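Probable sugar ABC transporter, sugar-binding protein (Streptococcus pneumoniae, PDB 2W7Y) binds blood-group A-trisaccharide as an extracellular solute-binding protein and probably delivers such glycans to an ABC transporter for uptake. Local coordinates at residues T158-D166 with M287-Y298; T333-E343 with S350-S360. One frame throughout, in Å; residues are numbered along the deposited sequence.

Interaction 1: T158-D166 with M287-Y298; sequences TMGLWYNKD and MSKNPSLAPGIY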
loop_
_atom_site.group_PDB
_atom_site.type_symbol
_atom_site.label_atom_id
_atom_site.label_comp_id
_atom_site.label_asym_id
_atom_site.label_seq_id
_atom_site.Cartn_x
_atom_site.Cartn_y
_atom_site.Cartn_z
ATOM N N THR A 158 -1.929 -4.916 3.066
ATOM C CA THR A 158 -3.268 -5.313 3.470
ATOM C C THR A 158 -4.040 -4.045 3.801
ATOM O O THR A 158 -3.716 -3.345 4.762
ATOM C CB THR A 158 -3.201 -6.267 4.688
ATOM O OG1 THR A 158 -2.323 -7.354 4.381
ATOM C CG2 THR A 158 -4.585 -6.813 5.064
HETATM N N MSE A 159 -5.052 -3.748 2.991
HETATM C CA MSE A 159 -5.726 -2.454 3.075
HETATM C C MSE A 159 -7.257 -2.473 2.972
HETATM O O MSE A 159 -7.824 -2.826 1.932
HETATM C CB MSE A 159 -5.128 -1.496 2.041
HETATM C CG MSE A 159 -5.947 -0.247 1.797
HETATM SE SE MSE A 159 -4.910 1.136 0.927
HETATM C CE MSE A 159 -4.207 0.126 -0.567
ATOM N N GLY A 160 -7.909 -2.084 4.064
ATOM C CA GLY A 160 -9.315 -1.699 4.043
ATOM C C GLY A 160 -9.389 -0.185 4.129
ATOM O O GLY A 160 -8.684 0.524 3.407
ATOM N N LEU A 161 -10.237 0.321 5.016
ATOM C CA LEU A 161 -10.294 1.760 5.255
ATOM C C LEU A 161 -10.586 2.058 6.732
ATOM O O LEU A 161 -10.785 1.132 7.528
ATOM C CB LEU A 161 -11.276 2.443 4.272
ATOM C CG LEU A 161 -12.798 2.662 4.414
ATOM C CD1 LEU A 161 -13.472 2.562 3.043
ATOM C CD2 LEU A 161 -13.496 1.742 5.381
ATOM N N TRP A 162 -10.586 3.340 7.093
ATOM C CA TRP A 162 -10.895 3.754 8.459
ATOM C C TRP A 162 -12.003 4.796 8.468
ATOM O O TRP A 162 -12.098 5.613 7.555
ATOM C CB TRP A 162 -9.648 4.290 9.167
ATOM C CG TRP A 162 -8.528 3.288 9.237
ATOM C CD1 TRP A 162 -7.545 3.090 8.306
ATOM C CD2 TRP A 162 -8.277 2.351 10.291
ATOM N NE1 TRP A 162 -6.698 2.091 8.718
ATOM C CE2 TRP A 162 -7.124 1.616 9.929
ATOM C CE3 TRP A 162 -8.910 2.063 11.510
ATOM C CZ2 TRP A 162 -6.592 0.606 10.743
ATOM C CZ3 TRP A 162 -8.385 1.059 12.314
ATOM C CH2 TRP A 162 -7.234 0.344 11.929
ATOM N N TYR A 163 -12.843 4.760 9.497
ATOM C CA TYR A 163 -13.946 5.710 9.609
ATOM C C TYR A 163 -14.185 6.150 11.050
ATOM O O TYR A 163 -13.888 5.408 11.994
ATOM C CB TYR A 163 -15.225 5.139 8.984
ATOM C CG TYR A 163 -15.984 4.162 9.856
ATOM C CD1 TYR A 163 -15.554 2.843 9.997
ATOM C CD2 TYR A 163 -17.146 4.556 10.528
ATOM C CE1 TYR A 163 -16.251 1.940 10.792
ATOM C CE2 TYR A 163 -17.851 3.661 11.327
ATOM C CZ TYR A 163 -17.397 2.357 11.456
ATOM O OH TYR A 163 -18.090 1.471 12.240
ATOM N N ASN A 164 -14.706 7.365 11.204
ATOM C CA ASN A 164 -15.065 7.904 12.510
ATOM C C ASN A 164 -16.501 7.528 12.865
ATOM O O ASN A 164 -17.451 8.025 12.252
ATOM C CB ASN A 164 -14.875 9.426 12.535
ATOM C CG ASN A 164 -14.964 10.013 13.938
ATOM O OD1 ASN A 164 -15.901 9.741 14.687
ATOM N ND2 ASN A 164 -13.986 10.836 14.293
ATOM N N LYS A 165 -16.645 6.656 13.862
ATOM C CA LYS A 165 -17.953 6.156 14.307
ATOM C C LYS A 165 -18.888 7.264 14.803
ATOM O O LYS A 165 -20.102 7.197 14.586
ATOM C CB LYS A 165 -17.789 5.088 15.393
ATOM C CG LYS A 165 -16.998 3.852 14.961
ATOM C CD LYS A 165 -16.875 2.834 16.095
ATOM C CE LYS A 165 -15.868 3.284 17.146
ATOM N NZ LYS A 165 -15.884 2.417 18.354
ATOM N N ASP A 166 -18.318 8.274 15.460
ATOM C CA ASP A 166 -19.096 9.378 16.037
ATOM C C ASP A 166 -19.668 10.318 14.980
ATOM O O ASP A 166 -20.832 10.710 15.063
ATOM C CB ASP A 166 -18.264 10.174 17.051
ATOM C CG ASP A 166 -17.842 9.343 18.252
ATOM O OD1 ASP A 166 -18.405 8.247 18.465
ATOM O OD2 ASP A 166 -16.938 9.794 18.992
HETATM N N MSE A 287 -3.937 5.120 14.834
HETATM C CA MSE A 287 -5.387 5.136 14.899
HETATM C C MSE A 287 -5.925 4.802 16.293
HETATM O O MSE A 287 -6.931 5.372 16.724
HETATM C CB MSE A 287 -5.948 4.189 13.841
HETATM C CG MSE A 287 -7.022 4.810 12.976
HETATM SE SE MSE A 287 -6.430 5.862 11.436
HETATM C CE MSE A 287 -5.458 7.331 12.259
ATOM N N SER A 288 -5.236 3.904 16.998
ATOM C CA SER A 288 -5.658 3.420 18.319
ATOM C C SER A 288 -5.694 4.504 19.400
ATOM O O SER A 288 -6.279 4.303 20.466
ATOM C CB SER A 288 -4.757 2.270 18.778
ATOM O OG SER A 288 -3.448 2.729 19.075
ATOM N N LYS A 289 -5.061 5.642 19.118
ATOM C CA LYS A 289 -5.037 6.790 20.032
ATOM C C LYS A 289 -6.426 7.419 20.178
ATOM O O LYS A 289 -6.779 7.928 21.242
ATOM C CB LYS A 289 -4.033 7.840 19.536
ATOM C CG LYS A 289 -2.608 7.310 19.289
ATOM C CD LYS A 289 -1.850 7.104 20.600
ATOM C CE LYS A 289 -0.345 7.062 20.378
ATOM N NZ LYS A 289 0.405 7.097 21.667
ATOM N N ASN A 290 -7.207 7.370 19.102
ATOM C CA ASN A 290 -8.571 7.878 19.092
ATOM C C ASN A 290 -9.551 6.701 18.980
ATOM O O ASN A 290 -9.635 6.060 17.934
ATOM C CB ASN A 290 -8.744 8.873 17.933
ATOM C CG ASN A 290 -10.080 9.603 17.957
ATOM O OD1 ASN A 290 -11.019 9.201 18.645
ATOM N ND2 ASN A 290 -10.167 10.689 17.196
ATOM N N PRO A 291 -10.294 6.408 20.067
ATOM C CA PRO A 291 -11.166 5.229 20.064
ATOM C C PRO A 291 -12.449 5.406 19.234
ATOM O O PRO A 291 -13.217 4.452 19.081
ATOM C CB PRO A 291 -11.494 5.018 21.554
ATOM C CG PRO A 291 -10.702 6.064 22.319
ATOM C CD PRO A 291 -10.374 7.143 21.342
ATOM N N SER A 292 -12.662 6.610 18.696
ATOM C CA SER A 292 -13.824 6.908 17.856
ATOM C C SER A 292 -13.713 6.305 16.461
ATOM O O SER A 292 -14.713 6.149 15.765
ATOM C CB SER A 292 -14.035 8.420 17.739
ATOM O OG SER A 292 -14.467 8.975 18.971
ATOM N N LEU A 293 -12.498 5.968 16.050
ATOM C CA LEU A 293 -12.278 5.509 14.689
ATOM C C LEU A 293 -12.067 3.993 14.571
ATOM O O LEU A 293 -11.421 3.361 15.415
ATOM C CB LEU A 293 -11.172 6.328 14.000
ATOM C CG LEU A 293 -9.987 6.750 14.861
ATOM C CD1 LEU A 293 -9.073 5.578 14.915
ATOM C CD2 LEU A 293 -9.248 7.971 14.325
ATOM N N ALA A 294 -12.645 3.422 13.522
ATOM C CA ALA A 294 -12.747 1.983 13.389
ATOM C C ALA A 294 -12.372 1.502 11.982
ATOM O O ALA A 294 -12.468 2.258 11.011
ATOM C CB ALA A 294 -14.157 1.533 13.759
ATOM N N PRO A 295 -11.917 0.241 11.870
ATOM C CA PRO A 295 -11.676 -0.309 10.538
ATOM C C PRO A 295 -12.960 -0.706 9.801
ATOM O O PRO A 295 -13.935 -1.136 10.419
ATOM C CB PRO A 295 -10.817 -1.545 10.818
ATOM C CG PRO A 295 -11.153 -1.945 12.203
ATOM C CD PRO A 295 -11.563 -0.707 12.944
ATOM N N GLY A 296 -12.941 -0.544 8.484
ATOM C CA GLY A 296 -13.980 -1.063 7.614
ATOM C C GLY A 296 -13.358 -1.402 6.280
ATOM O O GLY A 296 -12.150 -1.276 6.106
ATOM N N ILE A 297 -14.177 -1.834 5.330
ATOM C CA ILE A 297 -13.705 -2.052 3.960
ATOM C C ILE A 297 -14.597 -1.311 2.963
ATOM O O ILE A 297 -15.507 -0.581 3.361
ATOM C CB ILE A 297 -13.541 -3.566 3.598
ATOM C CG1 ILE A 297 -14.849 -4.341 3.817
ATOM C CG2 ILE A 297 -12.380 -4.188 4.383
ATOM C CD1 ILE A 297 -14.860 -5.730 3.219
ATOM N N TYR A 298 -14.331 -1.514 1.678
ATOM C CA TYR A 298 -14.951 -0.746 0.602
ATOM C C TYR A 298 -16.296 -1.336 0.162
ATOM O O TYR A 298 -16.557 -2.514 0.424
ATOM C CB TYR A 298 -13.968 -0.632 -0.570
ATOM C CG TYR A 298 -12.677 0.062 -0.187
ATOM C CD1 TYR A 298 -12.505 1.428 -0.408
ATOM C CD2 TYR A 298 -11.638 -0.643 0.423
ATOM C CE1 TYR A 298 -11.323 2.069 -0.047
ATOM C CE2 TYR A 298 -10.460 -0.016 0.788
ATOM C CZ TYR A 298 -10.306 1.339 0.555
ATOM O OH TYR A 298 -9.136 1.962 0.926
HETATM O O HOH W 1 -12.979 12.427 17.230
#
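Trp162 is sandwiched between Met287 and Pro295 on one face of an antiparallel strand pair, 161-164 with 293-296, part of the branched mixed sheet that contains strand 157-164 of a solute-binding protein domain. CG of Met287 lies 4.0 Å from the centroid of the six-membered ring of Trp162, and its selenium stands over the five-membered ring, a Met-aromatic contact in selenomethionine form. From the opposite face Pro295 CB makes a CH-pi contact with the six-membered ring. The indole takes this place with CG beside its backbone N (chi1 -59°), while NE1 bonds to Gly280 O, which helps to set the ring's rotation. Phe269 of helix 262-270 packs on Trp162, Met287 and Leu293. The backbones are joined in two hydrogen-bonded pairs: Leu161 with Gly296, where the Leu161 N to Gly296 O bond is 2.7 Å, and Tyr163 with Ala294. At Gly296, CD2 of Leu161 packs 3.3 Å from the carbonyl carbon, and Leu161 CD1 rests over the Tyr298 ring in a further CH-pi contact, 20° off the ring normal. Met159, which precedes this end, approaches the bound A2G sugar to about 6 Å between nearest atoms.

Toward Asp166 the contact loosens into solvent. The Tyr163 ring turns its edge to Pro295 O and brings CE1 to within 3.7 Å of Ala294 CB. Lys165 lays its aliphatic chain along Ser292 and Ala294, then bends at chi3 to place NZ in a weak bond to Pro291 O; its backbone N is bonded to Ser292 O. Asn164 caps the helix that starts here, and an Asx turn at Asn290 shapes the facing loop. At this end Ser292 OG donates to Asp166 OD2 over 2.6 Å, meeting the oxygen from above the carboxylate plane.

Interaction 2: T333-E343 with S350-S360; sequences TSDDVQKVIFE and SNENVNVKELS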
loop_
_atom_site.group_PDB
_atom_site.type_symbol
_atom_site.label_atom_id
_atom_site.label_comp_id
_atom_site.label_asym_id
_atom_site.label_seq_id
_atom_site.Cartn_x
_atom_site.Cartn_y
_atom_site.Cartn_z
ATOM N N THR A 333 12.485 -11.608 7.171
ATOM C CA THR A 333 11.378 -12.482 6.832
ATOM C C THR A 333 11.317 -13.685 7.803
ATOM O O THR A 333 10.450 -14.557 7.696
ATOM C CB THR A 333 11.464 -12.812 5.306
ATOM O OG1 THR A 333 10.580 -11.939 4.585
ATOM C CG2 THR A 333 11.138 -14.230 4.979
ATOM N N SER A 334 12.219 -13.679 8.785
ATOM C CA SER A 334 12.295 -14.732 9.800
ATOM C C SER A 334 11.183 -14.638 10.851
ATOM O O SER A 334 10.591 -13.575 11.053
ATOM C CB SER A 334 13.669 -14.725 10.482
ATOM O OG SER A 334 13.882 -13.524 11.198
ATOM N N ASP A 335 10.929 -15.765 11.517
ATOM C CA ASP A 335 9.882 -15.889 12.537
ATOM C C ASP A 335 9.955 -14.817 13.625
ATOM O O ASP A 335 8.939 -14.210 13.970
ATOM C CB ASP A 335 9.924 -17.284 13.180
ATOM C CG ASP A 335 9.381 -18.378 12.269
ATOM O OD1 ASP A 335 8.938 -18.071 11.140
ATOM O OD2 ASP A 335 9.393 -19.557 12.693
ATOM N N ASP A 336 11.157 -14.595 14.154
ATOM C CA ASP A 336 11.371 -13.663 15.265
ATOM C C ASP A 336 11.214 -12.190 14.879
ATOM O O ASP A 336 10.677 -11.397 15.653
ATOM C CB ASP A 336 12.742 -13.902 15.914
ATOM C CG ASP A 336 12.833 -15.247 16.623
ATOM O OD1 ASP A 336 11.782 -15.865 16.904
ATOM O OD2 ASP A 336 13.967 -15.692 16.903
ATOM N N VAL A 337 11.684 -11.833 13.688
ATOM C CA VAL A 337 11.559 -10.460 13.189
ATOM C C VAL A 337 10.107 -10.133 12.830
ATOM O O VAL A 337 9.626 -9.030 13.105
ATOM C CB VAL A 337 12.518 -10.189 11.995
ATOM C CG1 VAL A 337 12.243 -8.826 11.352
ATOM C CG2 VAL A 337 13.971 -10.282 12.453
ATOM N N GLN A 338 9.413 -11.101 12.233
ATOM C CA GLN A 338 8.009 -10.931 11.851
ATOM C C GLN A 338 7.064 -10.779 13.035
ATOM O O GLN A 338 6.034 -10.118 12.920
ATOM C CB GLN A 338 7.543 -12.055 10.924
ATOM C CG GLN A 338 7.189 -11.589 9.506
ATOM C CD GLN A 338 8.344 -10.925 8.807
ATOM O OE1 GLN A 338 8.160 -10.041 7.964
ATOM N NE2 GLN A 338 9.552 -11.334 9.165
ATOM N N LYS A 339 7.419 -11.385 14.166
ATOM C CA LYS A 339 6.689 -11.177 15.415
ATOM C C LYS A 339 6.816 -9.721 15.863
ATOM O O LYS A 339 5.859 -9.130 16.357
ATOM C CB LYS A 339 7.195 -12.123 16.508
ATOM C CG LYS A 339 6.354 -12.104 17.780
ATOM C CD LYS A 339 6.822 -13.128 18.785
ATOM C CE LYS A 339 5.883 -13.166 19.983
ATOM N NZ LYS A 339 6.203 -14.296 20.895
ATOM N N VAL A 340 8.003 -9.150 15.673
ATOM C CA VAL A 340 8.239 -7.727 15.927
ATOM C C VAL A 340 7.472 -6.874 14.915
ATOM O O VAL A 340 6.916 -5.838 15.275
ATOM C CB VAL A 340 9.753 -7.377 15.911
ATOM C CG1 VAL A 340 9.973 -5.886 16.144
ATOM C CG2 VAL A 340 10.503 -8.196 16.959
ATOM N N ILE A 341 7.435 -7.327 13.658
ATOM C CA ILE A 341 6.663 -6.659 12.603
ATOM C C ILE A 341 5.181 -6.539 12.973
ATOM O O ILE A 341 4.569 -5.519 12.701
ATOM C CB ILE A 341 6.829 -7.344 11.200
ATOM C CG1 ILE A 341 8.282 -7.254 10.688
ATOM C CG2 ILE A 341 5.844 -6.768 10.180
ATOM C CD1 ILE A 341 8.798 -5.844 10.364
ATOM N N PHE A 342 4.617 -7.565 13.606
ATOM C CA PHE A 342 3.223 -7.506 14.056
ATOM C C PHE A 342 3.019 -6.752 15.377
ATOM O O PHE A 342 2.125 -5.916 15.477
ATOM C CB PHE A 342 2.596 -8.908 14.129
ATOM C CG PHE A 342 1.145 -8.900 14.526
ATOM C CD1 PHE A 342 0.175 -8.403 13.662
ATOM C CD2 PHE A 342 0.749 -9.374 15.772
ATOM C CE1 PHE A 342 -1.162 -8.380 14.034
ATOM C CE2 PHE A 342 -0.588 -9.359 16.148
ATOM C CZ PHE A 342 -1.545 -8.860 15.280
ATOM N N GLU A 343 3.850 -7.044 16.379
ATOM C CA GLU A 343 3.637 -6.550 17.749
ATOM C C GLU A 343 4.146 -5.129 18.028
ATOM O O GLU A 343 3.469 -4.354 18.704
ATOM C CB GLU A 343 4.234 -7.519 18.776
ATOM C CG GLU A 343 3.551 -8.880 18.843
ATOM C CD GLU A 343 4.024 -9.717 20.019
ATOM O OE1 GLU A 343 3.196 -10.461 20.587
ATOM O OE2 GLU A 343 5.218 -9.634 20.384
ATOM N N SER A 350 4.433 -10.670 6.543
ATOM C CA SER A 350 4.400 -11.521 5.354
ATOM C C SER A 350 4.510 -12.992 5.743
ATOM O O SER A 350 4.017 -13.872 5.035
ATOM C CB SER A 350 5.519 -11.145 4.376
ATOM O OG SER A 350 6.801 -11.450 4.898
ATOM N N ASN A 351 5.159 -13.242 6.879
ATOM C CA ASN A 351 5.398 -14.593 7.368
ATOM C C ASN A 351 4.123 -15.227 7.908
ATOM O O ASN A 351 3.570 -14.780 8.914
ATOM C CB ASN A 351 6.492 -14.581 8.436
ATOM C CG ASN A 351 7.018 -15.964 8.766
ATOM O OD1 ASN A 351 6.412 -16.978 8.423
ATOM N ND2 ASN A 351 8.159 -16.007 9.442
ATOM N N GLU A 352 3.678 -16.281 7.230
ATOM C CA GLU A 352 2.421 -16.955 7.553
ATOM C C GLU A 352 2.522 -17.864 8.778
ATOM O O GLU A 352 1.516 -18.425 9.223
ATOM C CB GLU A 352 1.901 -17.718 6.334
ATOM C CG GLU A 352 1.463 -16.788 5.204
ATOM C CD GLU A 352 1.099 -17.513 3.922
ATOM O OE1 GLU A 352 1.344 -18.735 3.817
ATOM O OE2 GLU A 352 0.563 -16.849 3.013
ATOM N N ASN A 353 3.737 -18.000 9.316
ATOM C CA ASN A 353 3.974 -18.724 10.565
ATOM C C ASN A 353 3.605 -17.895 11.792
ATOM O O ASN A 353 3.452 -18.434 12.884
ATOM C CB ASN A 353 5.438 -19.166 10.672
ATOM C CG ASN A 353 5.795 -20.276 9.699
ATOM O OD1 ASN A 353 5.064 -21.258 9.559
ATOM N ND2 ASN A 353 6.940 -20.136 9.039
ATOM N N VAL A 354 3.480 -16.582 11.609
ATOM C CA VAL A 354 3.082 -15.680 12.688
ATOM C C VAL A 354 1.565 -15.699 12.827
ATOM O O VAL A 354 0.841 -15.324 11.903
ATOM C CB VAL A 354 3.583 -14.234 12.451
ATOM C CG1 VAL A 354 3.128 -13.316 13.579
ATOM C CG2 VAL A 354 5.091 -14.206 12.333
ATOM N N ASN A 355 1.095 -16.153 13.987
ATOM C CA ASN A 355 -0.334 -16.260 14.258
ATOM C C ASN A 355 -0.927 -14.916 14.685
ATOM O O ASN A 355 -0.993 -14.600 15.873
ATOM C CB ASN A 355 -0.605 -17.347 15.304
ATOM C CG ASN A 355 -2.007 -17.932 15.196
ATOM O OD1 ASN A 355 -2.888 -17.371 14.541
ATOM N ND2 ASN A 355 -2.217 -19.075 15.842
ATOM N N VAL A 356 -1.360 -14.142 13.697
ATOM C CA VAL A 356 -1.905 -12.796 13.900
ATOM C C VAL A 356 -3.136 -12.769 14.817
ATOM O O VAL A 356 -3.261 -11.876 15.659
ATOM C CB VAL A 356 -2.212 -12.102 12.533
ATOM C CG1 VAL A 356 -3.228 -10.976 12.685
ATOM C CG2 VAL A 356 -0.925 -11.597 11.890
ATOM N N LYS A 357 -4.034 -13.740 14.645
ATOM C CA LYS A 357 -5.259 -13.823 15.446
ATOM C C LYS A 357 -4.965 -14.156 16.896
ATOM O O LYS A 357 -5.461 -13.483 17.801
ATOM C CB LYS A 357 -6.235 -14.851 14.870
ATOM C CG LYS A 357 -7.284 -14.263 13.941
ATOM C CD LYS A 357 -8.552 -15.099 13.928
ATOM C CE LYS A 357 -9.392 -14.861 15.180
ATOM N NZ LYS A 357 -10.650 -15.645 15.178
ATOM N N GLU A 358 -4.163 -15.202 17.107
ATOM C CA GLU A 358 -3.756 -15.635 18.441
ATOM C C GLU A 358 -2.947 -14.556 19.161
ATOM O O GLU A 358 -3.098 -14.364 20.370
ATOM C CB GLU A 358 -2.969 -16.946 18.354
ATOM C CG GLU A 358 -2.415 -17.463 19.675
ATOM C CD GLU A 358 -2.173 -18.963 19.653
ATOM O OE1 GLU A 358 -1.036 -19.383 19.338
ATOM O OE2 GLU A 358 -3.125 -19.722 19.942
ATOM N N LEU A 359 -2.091 -13.858 18.417
ATOM C CA LEU A 359 -1.328 -12.739 18.971
ATOM C C LEU A 359 -2.238 -11.566 19.348
ATOM O O LEU A 359 -2.033 -10.924 20.380
ATOM C CB LEU A 359 -0.209 -12.308 18.014
ATOM C CG LEU A 359 1.202 -12.870 18.250
ATOM C CD1 LEU A 359 1.226 -14.363 18.614
ATOM C CD2 LEU A 359 2.092 -12.589 17.054
ATOM N N SER A 360 -3.248 -11.305 18.519
ATOM C CA SER A 360 -4.297 -10.331 18.840
ATOM C C SER A 360 -5.114 -10.775 20.051
ATOM O O SER A 360 -5.424 -9.951 20.912
ATOM C CB SER A 360 -5.228 -10.107 17.646
ATOM O OG SER A 360 -4.531 -9.552 16.549
#
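Phe342 carries the apolar side of this contact between helix 335-343 and the turn and helix that follow it. These are two consecutive helices on a short connection, their axes 57° and 11.2 Å apart, a wide separation that the Phe342 side chain bridges. With CG anti to the backbone N (chi1 -177°), its ring reaches across to the first turn of helix 356-361. Val356 CG2 sits over one face of the Phe342 ring, 4.1 Å from the centroid in a CH-pi contact, Leu359 CB approaches Phe342 CE2 to 3.5 Å, and Ser360 OG lies at the ring edge. Farther back, Gln338 CB meets Val354 CG2 at 3.6 Å, and Gln338 CG presses on Asn351 CB.

On the polar side, Asn351 ND2 donates to Asp335 OD1 at 2.8 Å, using the anti lone pair of the carboxylate oxygen. The other end of that amide, OD1, accepts from Asn353 N in an Asx turn, so both ends are held. Gln338 NE2 bonds to Ser334 O and Met332 O, and Ser360 OG returns to Val356 O.

Around it, helix 366-379 covers Phe342 through Leu371 and Ile375, helix 133-136 borders Asn351 and Asp335, and helix 54-69 packs on Val337 and Val340.

Overall arrangement
Following the chain from the N terminus, the first of these segments is strand 157-164, running into helix 165-171; some 120 residues later, half of them helical, segment 287-298 returns to pair with it, so interaction 1 closes a long loop. Interaction 2 follows in series and closes a short one, six residues between 333-343 and 350-360. The two neither nest nor cross. Their centres lie 22 Å and their nearest atoms about 8 Å apart. Interaction 1 adds strand 293-296 to the sheet built on strand 157-164, whereas interaction 2 packs helix 335-343 against the turn and start of helix 356-361. Helix 366-379 borders both, touching Pro295 and Phe342, and the bound glycan lies near each.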